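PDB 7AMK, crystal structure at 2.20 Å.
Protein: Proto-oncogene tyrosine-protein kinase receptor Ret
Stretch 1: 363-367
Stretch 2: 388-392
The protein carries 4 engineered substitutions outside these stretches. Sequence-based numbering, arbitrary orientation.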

# COMPACT_ATOMS: atom_id res chain seq x y z
N PRO A 363 -11.56 11.68 -17.51
CA PRO A 363 -11.54 11.89 -18.97
C PRO A 363 -10.33 11.23 -19.60
O PRO A 363 -9.27 11.11 -18.98
N ILE A 364 -10.50 10.77 -20.83
CA ILE A 364 -9.45 10.14 -21.61
C ILE A 364 -9.16 11.07 -22.77
O ILE A 364 -10.00 11.27 -23.65
N ARG A 365 -7.97 11.67 -22.78
CA ARG A 365 -7.75 12.76 -23.71
C ARG A 365 -6.30 13.22 -23.60
O ARG A 365 -5.75 13.34 -22.50
N PHE A 366 -5.68 13.46 -24.75
CA PHE A 366 -4.40 14.14 -24.76
C PHE A 366 -4.61 15.62 -24.53
O PHE A 366 -5.66 16.18 -24.84
N SER A 367 -3.59 16.28 -23.97
CA SER A 367 -3.61 17.73 -23.98
C SER A 367 -3.72 18.22 -25.42
O SER A 367 -3.49 17.47 -26.38
N VAL A 388 4.60 9.27 -24.75
CA VAL A 388 3.27 9.80 -25.00
C VAL A 388 2.37 9.35 -23.86
O VAL A 388 2.54 8.25 -23.31
N CYS A 389 1.41 10.20 -23.52
CA CYS A 389 0.62 10.00 -22.31
C CYS A 389 -0.64 10.87 -22.39
O CYS A 389 -0.55 12.06 -22.67
N VAL A 390 -1.81 10.27 -22.17
CA VAL A 390 -3.05 11.06 -22.07
C VAL A 390 -2.99 11.91 -20.80
O VAL A 390 -2.11 11.71 -19.96
N GLU A 391 -3.92 12.84 -20.65
CA GLU A 391 -3.88 13.75 -19.51
C GLU A 391 -3.88 12.97 -18.19
O GLU A 391 -4.71 12.08 -17.97
N ASN A 392 -2.91 13.29 -17.33
CA ASN A 392 -2.77 12.72 -15.99
C ASN A 392 -2.59 11.21 -16.00
O ASN A 392 -2.74 10.56 -14.96

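The contact between these two irregular segments is pinned by one short backbone hydrogen bond: Glu-391 N donates to Arg-365 O at 2.6 Å, nearly linear at 169°. The same two residues then join through their side chains. Glu-391 is the residue whose CA-to-CB bond points toward the other stretch, and with chi1 and chi2 both t its chain is extended, carrying the carboxylate out to the guanidinium. Arg-365 leaves its backbone sideways, but chi1 p followed by t, t at chi2 and chi3 brings its end nearer. The result is a two-pronged salt bridge: Arg-365 NE donates to Glu-391 OE1 at 3.0 Å, and Arg-365 NH2 to Glu-391 OE2 at 2.9 Å. Two parallel N-H donors meeting two carboxylate oxygens is a pairing to which arginine is especially suited, and here both carboxylate oxygens accept a hydrogen bond, and the opposite charges of the two side chains offset each other.

Two waters lie by three further backbone groups, Pro-363 O, Arg-365 N and Glu-391 O. Water 1 lies 2.8 Å from Pro-363 O and 2.8 Å from Glu-391 O, bridging two carbonyls that have no direct partner across the contact. Water 2 accepts from Arg-365 N at 3.1 Å and also lies within hydrogen-bonding reach of the same carbonyls, 2.5 Å from Pro-363 O and 3.1 Å from Glu-391 O.

Beside this polar cluster is an apolar patch. Phe-366 starts away from the other stretch, yet its ring (chi1 m, chi2 -80°) comes nearer, and Val-390 (chi1 m) sets CG1 over one face, 4.0 Å from the centroid of the Phe-366 ring, a CH-pi contact. A branched valine offers a methyl for this without a long side chain. Ile-364, m at both chi angles, points away and adds only a peripheral touch, its CG2 lying 4.4 Å from Val-390 CG1. Cys-389 also points away, its sulfur committed to a covalent bond elsewhere in the structure.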

# COMPACT_ATOMS: atom_id res chain seq x y z
CB PRO A 363 -11.47 13.41 -19.10
CG PRO A 363 -10.78 13.85 -17.86
CD PRO A 363 -11.25 12.92 -16.78
CB ILE A 364 -9.84 8.73 -22.10
CG1 ILE A 364 -10.20 7.81 -20.92
CG2 ILE A 364 -8.73 8.13 -22.93
CD1 ILE A 364 -9.06 7.58 -19.94
CB ARG A 365 -8.70 13.93 -23.42
CG ARG A 365 -8.43 14.63 -22.08
CD ARG A 365 -9.49 15.66 -21.74
NE ARG A 365 -9.21 16.29 -20.46
CZ ARG A 365 -10.12 16.88 -19.69
NH1 ARG A 365 -11.40 16.92 -20.03
NH2 ARG A 365 -9.72 17.45 -18.55
CB PHE A 366 -3.67 13.93 -26.09
CG PHE A 366 -3.22 12.52 -26.35
CD1 PHE A 366 -2.07 12.02 -25.76
CD2 PHE A 366 -3.93 11.70 -27.23
CE1 PHE A 366 -1.64 10.71 -26.01
CE2 PHE A 366 -3.50 10.39 -27.48
CZ PHE A 366 -2.35 9.90 -26.87
CB SER A 367 -2.37 18.30 -23.32
OG SER A 367 -1.30 18.30 -24.24
CB VAL A 388 2.69 9.34 -26.36
CG1 VAL A 388 3.53 9.89 -27.50
CG2 VAL A 388 2.60 7.81 -26.43
CB CYS A 389 1.52 10.33 -21.10
SG CYS A 389 0.84 10.56 -19.42
CB VAL A 390 -4.31 10.16 -22.07
CG1 VAL A 390 -4.59 9.62 -23.47
CG2 VAL A 390 -4.15 9.04 -21.05
CB GLU A 391 -5.05 14.72 -19.57
CG GLU A 391 -5.06 15.78 -18.47
CD GLU A 391 -6.31 16.65 -18.52
OE1 GLU A 391 -6.54 17.30 -19.56
OE2 GLU A 391 -7.07 16.67 -17.53
CB ASN A 392 -3.94 13.10 -15.08
CG ASN A 392 -3.91 14.56 -14.67
OD1 ASN A 392 -2.85 15.11 -14.34
ND2 ASN A 392 -5.06 15.21 -14.69
O HOH W 1 -7.35 12.09 -17.15
O HOH W 2 -6.93 11.20 -19.92